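Local structure of regulatory protein PcrH (Pseudomonas aeruginosa, 2XCB) at residues 49-60 / 71-82; 85-94 / 122-132. The protein probably acts as a type III secretion chaperone of translocator proteins, and binds the chaperone-binding region of PopD, probably in the groove of a TPR-type fold. All blocks are in the same frame, centred on the assembly; numbering follows the deposited sequence. Where two conformers were deposited one is given.

Contact 1 of 2, residues 49-60 / 71-82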
# COMPACT_ATOMS: atom_id res chain seq x y z
N HIS A 49 13.99 -3.19 -5.43
CA HIS A 49 14.36 -3.42 -6.83
C HIS A 49 14.69 -4.89 -7.21
O HIS A 49 15.00 -5.15 -8.37
CB HIS A 49 15.60 -2.57 -7.21
CG HIS A 49 15.46 -1.09 -7.00
ND1 HIS A 49 14.26 -0.47 -6.73
CD2 HIS A 49 16.37 -0.10 -7.11
CE1 HIS A 49 14.44 0.83 -6.64
NE2 HIS A 49 15.71 1.09 -6.86
N TYR A 50 14.61 -5.84 -6.26
CA TYR A 50 15.16 -7.20 -6.50
C TYR A 50 14.19 -8.32 -6.24
O TYR A 50 14.50 -9.49 -6.49
CB TYR A 50 16.44 -7.45 -5.68
CG TYR A 50 17.45 -6.35 -5.86
CD1 TYR A 50 17.64 -5.39 -4.88
CD2 TYR A 50 18.18 -6.23 -7.04
CE1 TYR A 50 18.56 -4.36 -5.03
CE2 TYR A 50 19.10 -5.20 -7.22
CZ TYR A 50 19.29 -4.27 -6.19
OH TYR A 50 20.18 -3.23 -6.32
N ASP A 51 13.02 -8.00 -5.69
CA ASP A 51 12.08 -9.06 -5.32
C ASP A 51 11.27 -9.42 -6.58
O ASP A 51 10.37 -8.68 -6.97
CB ASP A 51 11.17 -8.60 -4.15
CG ASP A 51 10.37 -9.73 -3.60
OD1 ASP A 51 10.18 -9.73 -2.36
OD2 ASP A 51 9.93 -10.63 -4.40
N ALA A 52 11.62 -10.54 -7.24
CA ALA A 52 10.93 -10.95 -8.48
C ALA A 52 9.39 -11.02 -8.36
O ALA A 52 8.68 -10.78 -9.33
CB ALA A 52 11.51 -12.31 -9.02
N ARG A 53 8.85 -11.38 -7.19
CA ARG A 53 7.39 -11.39 -7.05
C ARG A 53 6.74 -10.07 -7.46
O ARG A 53 5.62 -10.06 -8.08
CB ARG A 53 6.91 -11.76 -5.64
CG ARG A 53 7.52 -13.02 -5.00
CD ARG A 53 7.18 -13.18 -3.42
NE ARG A 53 7.72 -12.04 -2.67
CZ ARG A 53 7.27 -11.60 -1.50
NH1 ARG A 53 6.26 -12.21 -0.86
NH2 ARG A 53 7.86 -10.54 -0.96
N TYR A 54 7.39 -8.97 -7.13
CA TYR A 54 6.78 -7.65 -7.40
C TYR A 54 6.72 -7.40 -8.92
O TYR A 54 5.83 -6.72 -9.43
CB TYR A 54 7.57 -6.49 -6.75
CG TYR A 54 7.73 -6.63 -5.25
CD1 TYR A 54 6.90 -7.49 -4.54
CD2 TYR A 54 8.69 -5.89 -4.54
CE1 TYR A 54 7.06 -7.65 -3.11
CE2 TYR A 54 8.85 -6.05 -3.09
CZ TYR A 54 8.01 -6.92 -2.43
OH TYR A 54 8.15 -7.07 -1.07
N PHE A 55 7.69 -7.94 -9.65
CA PHE A 55 7.78 -7.65 -11.12
C PHE A 55 6.82 -8.55 -11.90
O PHE A 55 6.28 -8.15 -12.96
CB PHE A 55 9.23 -7.77 -11.60
CG PHE A 55 10.11 -6.69 -10.97
CD1 PHE A 55 10.14 -5.40 -11.51
CD2 PHE A 55 10.80 -6.94 -9.82
CE1 PHE A 55 10.90 -4.35 -10.87
CE2 PHE A 55 11.56 -5.89 -9.19
CZ PHE A 55 11.61 -4.64 -9.70
N LEU A 56 6.66 -9.76 -11.38
CA LEU A 56 5.62 -10.74 -11.80
C LEU A 56 4.29 -10.10 -11.60
O LEU A 56 3.45 -10.09 -12.50
CB LEU A 56 5.72 -12.09 -11.00
CG LEU A 56 4.79 -13.15 -11.65
CD1 LEU A 56 5.19 -13.39 -13.13
CD2 LEU A 56 4.76 -14.44 -10.86
N GLY A 57 4.05 -9.57 -10.40
CA GLY A 57 2.77 -8.86 -10.11
C GLY A 57 2.49 -7.66 -11.06
O GLY A 57 1.39 -7.56 -11.69
N LEU A 58 3.49 -6.81 -11.22
CA LEU A 58 3.34 -5.62 -12.08
C LEU A 58 3.05 -6.14 -13.50
O LEU A 58 2.13 -5.64 -14.22
CB LEU A 58 4.64 -4.81 -12.01
CG LEU A 58 4.75 -3.52 -12.86
CD1 LEU A 58 3.57 -2.62 -12.57
CD2 LEU A 58 6.11 -2.72 -12.80
N GLY A 59 3.91 -7.05 -13.99
CA GLY A 59 3.66 -7.67 -15.36
C GLY A 59 2.28 -8.22 -15.56
O GLY A 59 1.66 -7.92 -16.54
N ALA A 60 1.77 -9.01 -14.60
CA ALA A 60 0.50 -9.66 -14.72
C ALA A 60 -0.62 -8.60 -14.82
O ALA A 60 -1.59 -8.76 -15.60
CB ALA A 60 0.32 -10.56 -13.51
N ALA A 71 4.13 -4.76 -20.03
CA ALA A 71 4.18 -6.08 -19.35
C ALA A 71 5.48 -6.75 -19.71
O ALA A 71 6.19 -7.24 -18.83
CB ALA A 71 2.95 -7.00 -19.74
N LEU A 72 5.90 -6.64 -20.99
CA LEU A 72 7.14 -7.30 -21.34
C LEU A 72 8.34 -6.68 -20.53
O LEU A 72 9.19 -7.43 -20.13
CB LEU A 72 7.43 -7.18 -22.85
CG LEU A 72 6.61 -8.05 -23.80
CD1 LEU A 72 6.81 -7.54 -25.23
CD2 LEU A 72 7.18 -9.44 -23.71
N GLN A 73 8.41 -5.35 -20.41
CA GLN A 73 9.51 -4.71 -19.63
C GLN A 73 9.60 -5.26 -18.20
O GLN A 73 10.68 -5.55 -17.71
CB GLN A 73 9.36 -3.20 -19.59
CG GLN A 73 9.36 -2.66 -21.02
CD GLN A 73 9.23 -1.17 -21.09
OE1 GLN A 73 8.19 -0.59 -20.78
NE2 GLN A 73 10.32 -0.53 -21.48
N SER A 74 8.45 -5.45 -17.57
CA SER A 74 8.45 -5.96 -16.18
C SER A 74 8.86 -7.44 -16.05
O SER A 74 9.62 -7.88 -15.11
CB SER A 74 7.05 -5.73 -15.60
OG SER A 74 7.13 -5.89 -14.18
N TYR A 75 8.31 -8.24 -16.96
CA TYR A 75 8.67 -9.63 -17.09
C TYR A 75 10.14 -9.76 -17.44
O TYR A 75 10.82 -10.61 -16.92
CB TYR A 75 7.82 -10.28 -18.20
CG TYR A 75 6.35 -10.45 -17.86
CD1 TYR A 75 5.93 -10.70 -16.55
CD2 TYR A 75 5.37 -10.57 -18.89
CE1 TYR A 75 4.60 -10.90 -16.23
CE2 TYR A 75 4.04 -10.76 -18.60
CZ TYR A 75 3.66 -10.97 -17.26
OH TYR A 75 2.34 -11.18 -16.99
N SER A 76 10.66 -8.90 -18.33
CA SER A 76 12.05 -9.03 -18.69
C SER A 76 12.97 -8.79 -17.49
O SER A 76 13.96 -9.53 -17.25
CB SER A 76 12.39 -8.03 -19.78
OG SER A 76 13.66 -8.40 -20.20
N TYR A 77 12.65 -7.75 -16.71
CA TYR A 77 13.47 -7.51 -15.49
C TYR A 77 13.29 -8.63 -14.45
O TYR A 77 14.25 -9.19 -13.90
CB TYR A 77 13.19 -6.12 -14.92
CG TYR A 77 14.09 -5.83 -13.75
CD1 TYR A 77 15.38 -5.34 -13.92
CD2 TYR A 77 13.64 -6.05 -12.43
CE1 TYR A 77 16.25 -5.05 -12.79
CE2 TYR A 77 14.52 -5.78 -11.31
CZ TYR A 77 15.79 -5.27 -11.51
OH TYR A 77 16.63 -5.05 -10.40
N GLY A 78 12.05 -9.01 -14.22
CA GLY A 78 11.82 -10.08 -13.30
C GLY A 78 12.67 -11.33 -13.58
O GLY A 78 13.23 -11.97 -12.67
N ALA A 79 12.65 -11.76 -14.84
CA ALA A 79 13.42 -12.91 -15.29
C ALA A 79 14.91 -12.75 -14.96
O ALA A 79 15.58 -13.76 -14.70
CB ALA A 79 13.19 -13.10 -16.83
N LEU A 80 15.45 -11.51 -15.00
CA LEU A 80 16.82 -11.25 -14.52
C LEU A 80 17.00 -11.52 -12.98
O LEU A 80 18.08 -11.97 -12.52
CB LEU A 80 17.20 -9.83 -14.84
CG LEU A 80 17.93 -9.54 -16.14
CD1 LEU A 80 17.97 -10.64 -17.18
CD2 LEU A 80 17.54 -8.19 -16.69
N MET A 81 15.94 -11.29 -12.22
CA MET A 81 15.94 -11.47 -10.78
C MET A 81 15.73 -12.91 -10.36
O MET A 81 16.16 -13.28 -9.27
CB MET A 81 14.88 -10.56 -10.14
CG MET A 81 15.11 -9.09 -10.46
SD MET A 81 16.59 -8.46 -9.72
CE MET A 81 17.62 -8.25 -11.24
N ASP A 82 15.04 -13.73 -11.16
CA ASP A 82 14.95 -15.15 -10.82
C ASP A 82 15.07 -15.95 -12.13
O ASP A 82 14.08 -16.15 -12.82
CB ASP A 82 13.65 -15.48 -10.09
CG ASP A 82 13.56 -16.97 -9.73
OD1 ASP A 82 14.37 -17.73 -10.24
OD2 ASP A 82 12.68 -17.36 -8.97

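Contact 2 of 2, residues 85-94 / 122-132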
# COMPACT_ATOMS: atom_id res chain seq x y z
N GLU A 85 12.62 -19.06 -12.83
CA GLU A 85 11.15 -18.93 -12.82
C GLU A 85 10.56 -18.97 -14.23
O GLU A 85 10.78 -18.05 -15.06
CB GLU A 85 10.78 -17.62 -12.06
CG GLU A 85 9.36 -17.16 -12.18
CD GLU A 85 8.48 -18.17 -11.52
OE1 GLU A 85 8.52 -18.30 -10.27
OE2 GLU A 85 7.79 -18.86 -12.31
N PRO A 86 9.79 -20.03 -14.51
CA PRO A 86 9.17 -20.26 -15.84
C PRO A 86 8.05 -19.28 -16.14
O PRO A 86 7.76 -19.05 -17.33
CB PRO A 86 8.61 -21.69 -15.71
CG PRO A 86 8.36 -21.83 -14.22
CD PRO A 86 9.57 -21.17 -13.61
N ARG A 87 7.42 -18.65 -15.12
CA ARG A 87 6.32 -17.72 -15.39
C ARG A 87 6.72 -16.51 -16.22
O ARG A 87 5.94 -16.04 -17.01
CB ARG A 87 5.62 -17.26 -14.12
CG ARG A 87 4.72 -18.34 -13.58
CD ARG A 87 4.18 -18.10 -12.08
NE ARG A 87 5.26 -18.21 -11.10
CZ ARG A 87 5.11 -18.07 -9.77
NH1 ARG A 87 3.92 -17.74 -9.24
NH2 ARG A 87 6.17 -18.22 -8.96
N PHE A 88 7.92 -16.00 -16.02
CA PHE A 88 8.36 -14.85 -16.77
C PHE A 88 8.35 -15.13 -18.26
O PHE A 88 7.69 -14.42 -18.99
CB PHE A 88 9.73 -14.38 -16.26
CG PHE A 88 9.65 -13.74 -14.84
CD1 PHE A 88 8.87 -12.58 -14.63
CD2 PHE A 88 10.27 -14.36 -13.74
CE1 PHE A 88 8.81 -11.95 -13.35
CE2 PHE A 88 10.22 -13.80 -12.45
CZ PHE A 88 9.47 -12.56 -12.25
N PRO A 89 9.12 -16.14 -18.75
CA PRO A 89 9.14 -16.24 -20.25
C PRO A 89 7.80 -16.75 -20.78
O PRO A 89 7.38 -16.41 -21.83
CB PRO A 89 10.24 -17.30 -20.51
CG PRO A 89 10.56 -17.92 -19.18
CD PRO A 89 10.30 -16.80 -18.17
N PHE A 90 7.10 -17.51 -19.97
CA PHE A 90 5.80 -17.99 -20.39
C PHE A 90 4.82 -16.82 -20.61
O PHE A 90 4.26 -16.68 -21.74
CB PHE A 90 5.21 -19.02 -19.34
CG PHE A 90 3.84 -19.59 -19.75
CD1 PHE A 90 3.75 -20.68 -20.63
CD2 PHE A 90 2.63 -19.00 -19.27
CE1 PHE A 90 2.49 -21.22 -21.04
CE2 PHE A 90 1.39 -19.48 -19.69
CZ PHE A 90 1.33 -20.61 -20.61
N HIS A 91 4.61 -15.95 -19.58
CA HIS A 91 3.67 -14.88 -19.78
C HIS A 91 4.19 -13.84 -20.76
O HIS A 91 3.39 -13.22 -21.43
CB HIS A 91 3.25 -14.23 -18.47
CG HIS A 91 2.50 -15.23 -17.61
ND1 HIS A 91 1.33 -15.80 -18.06
CD2 HIS A 91 2.85 -15.92 -16.49
CE1 HIS A 91 0.92 -16.74 -17.19
NE2 HIS A 91 1.83 -16.82 -16.22
N ALA A 92 5.50 -13.69 -20.84
CA ALA A 92 6.10 -12.82 -21.86
C ALA A 92 5.73 -13.35 -23.28
O ALA A 92 5.53 -12.57 -24.23
CB ALA A 92 7.61 -12.78 -21.73
N ALA A 93 5.79 -14.66 -23.42
CA ALA A 93 5.47 -15.28 -24.71
C ALA A 93 4.01 -14.98 -25.07
O ALA A 93 3.70 -14.68 -26.22
CB ALA A 93 5.74 -16.78 -24.61
N GLU A 94 3.09 -15.06 -24.09
CA GLU A 94 1.71 -14.62 -24.37
C GLU A 94 1.56 -13.18 -24.88
O GLU A 94 0.72 -12.87 -25.81
CB GLU A 94 0.84 -14.78 -23.14
CG GLU A 94 0.67 -16.25 -22.73
CD GLU A 94 -0.11 -16.37 -21.46
OE1 GLU A 94 -0.82 -17.40 -21.37
OE2 GLU A 94 -0.05 -15.44 -20.58
N HIS A 122 6.22 -27.19 -11.08
CA HIS A 122 5.76 -26.58 -12.31
C HIS A 122 5.42 -27.57 -13.45
O HIS A 122 5.49 -27.21 -14.63
CB HIS A 122 6.82 -25.58 -12.81
CG HIS A 122 6.99 -24.36 -11.96
ND1 HIS A 122 6.07 -23.32 -11.96
CD2 HIS A 122 8.01 -23.96 -11.17
CE1 HIS A 122 6.52 -22.34 -11.19
NE2 HIS A 122 7.69 -22.70 -10.71
N GLU A 123 5.00 -28.79 -13.10
CA GLU A 123 4.61 -29.79 -14.09
C GLU A 123 3.42 -29.41 -15.02
O GLU A 123 3.45 -29.73 -16.20
CB GLU A 123 4.31 -31.11 -13.37
CG GLU A 123 3.83 -32.28 -14.25
CD GLU A 123 3.78 -33.62 -13.49
OE1 GLU A 123 3.08 -33.70 -12.44
OE2 GLU A 123 4.44 -34.60 -13.92
N ALA A 124 2.38 -28.75 -14.51
CA ALA A 124 1.27 -28.30 -15.38
C ALA A 124 1.73 -27.21 -16.38
O ALA A 124 1.33 -27.21 -17.55
CB ALA A 124 0.09 -27.80 -14.52
N LEU A 125 2.55 -26.28 -15.91
CA LEU A 125 3.04 -25.19 -16.73
C LEU A 125 3.95 -25.70 -17.85
O LEU A 125 3.84 -25.20 -18.96
CB LEU A 125 3.79 -24.12 -15.88
CG LEU A 125 4.14 -22.76 -16.53
CD1 LEU A 125 2.90 -22.09 -17.09
CD2 LEU A 125 4.86 -21.81 -15.56
N ALA A 126 4.81 -26.67 -17.54
CA ALA A 126 5.68 -27.30 -18.52
C ALA A 126 4.85 -27.84 -19.70
O ALA A 126 5.16 -27.56 -20.84
CB ALA A 126 6.52 -28.38 -17.90
N ALA A 127 3.77 -28.55 -19.41
CA ALA A 127 2.87 -29.07 -20.45
C ALA A 127 2.18 -27.96 -21.22
O ALA A 127 2.06 -28.04 -22.44
CB ALA A 127 1.84 -30.01 -19.81
N ARG A 128 1.79 -26.88 -20.54
CA ARG A 128 1.19 -25.74 -21.24
C ARG A 128 2.19 -25.05 -22.13
O ARG A 128 1.82 -24.63 -23.20
CB ARG A 128 0.62 -24.67 -20.30
CG ARG A 128 -0.68 -25.03 -19.57
CD ARG A 128 -1.06 -23.88 -18.59
NE ARG A 128 -1.63 -22.72 -19.29
CZ ARG A 128 -1.70 -21.49 -18.79
NH1 ARG A 128 -1.20 -21.19 -17.60
NH2 ARG A 128 -2.29 -20.55 -19.52
N ALA A 129 3.42 -24.89 -21.65
CA ALA A 129 4.45 -24.24 -22.41
C ALA A 129 4.73 -25.08 -23.67
O ALA A 129 4.96 -24.53 -24.73
CB ALA A 129 5.69 -24.07 -21.55
N GLY A 130 4.73 -26.39 -23.53
CA GLY A 130 4.98 -27.32 -24.66
C GLY A 130 3.82 -27.23 -25.63
O GLY A 130 4.06 -27.05 -26.84
N ALA A 131 2.58 -27.20 -25.11
CA ALA A 131 1.39 -27.05 -25.99
C ALA A 131 1.40 -25.73 -26.77
O ALA A 131 1.16 -25.70 -28.02
CB ALA A 131 0.06 -27.18 -25.19
N MET A 132 1.65 -24.62 -26.05
CA MET A 132 1.76 -23.32 -26.71
C MET A 132 2.90 -23.24 -27.71
O MET A 132 2.77 -22.67 -28.82
CB MET A 132 1.86 -22.16 -25.66
CG MET A 132 0.57 -21.92 -24.87
SD MET A 132 -0.86 -21.73 -25.97
CE MET A 132 -0.54 -20.12 -26.75

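Contact 1 of 2, residues 49-60 / 71-82
Tyr77 drives the edge of its ring, at CD2 and CE2, into the face of Phe55, an edge-to-face aromatic pair with planes 58° apart and centroids separated by 4.7 Å. CD2 stands over the middle of the Phe55 ring, and CE2 comes to 3.5 Å from Phe55 CZ. With CG anti to its backbone nitrogen (chi1 -176°), Tyr77 reaches across the interface far enough for its hydroxyl to donate to the backbone carbonyl ahead of the partner helix, OH to His49 O at 2.6 Å. That bond holds the far end of the ring, and with the Phe55 face beneath CD2 and CE2 it limits how the ring can move. Beside it Met81, bent at chi2 and chi3, brings SD to the edge of the Tyr50 ring, 3.8 Å from Tyr50 CD2, a Met-aromatic contact near the ring plane.

Such close antiparallel pairing, in which the axes of segments 52-60 and 71-81 come within 7.9 Å at 162°, is the helical-hairpin packing found in tetratricopeptide-type proteins, the family to which chaperones of this class belong. Small residues line the approach: Gly59 has no side chain, and the Tyr75 ring lies against its backbone, CE1 3.5 Å from Gly59 CA, while Phe55 CB packs on Gly78 CA. The hydroxyl of Tyr75 is taken up by Gln63, and Leu56 CD1 meets the ring at CE1; Leu56 and Tyr75 also pack on apolar side chains of the bound peptide. Midway along the hairpin Ser74 OG donates to Phe55 O at 2.7 Å, in the carbonyl plane and on a lone pair, so that this oxygen accepts both the serine and the helical N-H of Gly59. Leu58 packs its CB, CG and CD2 around the same hydroxyl, whereas Ala52 CB touches Met81 CB and Asp82 CB.

Contact 2 of 2, residues 85-94 / 122-132
Pro86 sets its CG almost exactly on the normal of the His122 ring, 5° off it and 3.5 Å from the centroid, a CH-pi contact between the residue leading into one helix and the N-cap residue of the other. The second face contact has the same form. Leu125 CD1 stands over the Phe90 ring, 3.7 Å from its centroid, while its sister methyl CD2 turns to Pro86 CG and to Arg87 CG. With CG anti to the backbone nitrogen, and chi2 turning the methyls apart, the leucine meets Phe90 with one and Pro86 with the other.

Phe90 is the knob of the interface, seated in a hole made by Leu125, Arg128, Ala129 and Met132. Its CZ comes to 3.6 Å from Arg128 CZ over one face of the guanidinium, and the two planes are inclined at 61°. The axes of segments 87-94 and 123-132 run at 34°, 11.1 Å apart at their closest, consistent with the roughly parallel packing of next-but-one helices in a tetratricopeptide-type superhelix; helix 102-117 packs on Phe90 as well, through Phe109 and Ala112.

No hydrogen bond crosses between the segments, and the polar groups are ordered largely from within. Arg87 grips Glu85 side-on, its NE 2.9 Å from Glu85 OE2, an oxygen that also takes the backbone N-H of Arg87 as a capping bond. With its guanidinium held in this way, Arg87 offers hydrogen bonds to the backbone and a polar side chain of the bound peptide. His91 ND1 donates to Glu94 OE2, which Gln63 also reaches, and His91 NE2 bonds an acidic side chain of the peptide. Glu94 OE1 and Arg128 NH2 form only a long ion pair at 3.9 Å.

How the contacts relate
Both segments of contact 1 precede those of contact 2 in this all-helical chain, and the centres are about 15 Å apart. Contact 1 pairs helix 52-64 with the next helix in the chain, 68-81; contact 2 joins helix 87-98 to helix 123-140, skipping helix 102-117 in the chain. Helix 87-98 follows 68-81 and packs on both helices of contact 1: Phe88 meets Ala52 and Gly78, and the His91 side chain meets the Tyr75 ring. Adjacent and next-but-one packing thus stack the helices in succession, as in other tetratricopeptide-type solenoids, and both contacts present residues to the bound peptide.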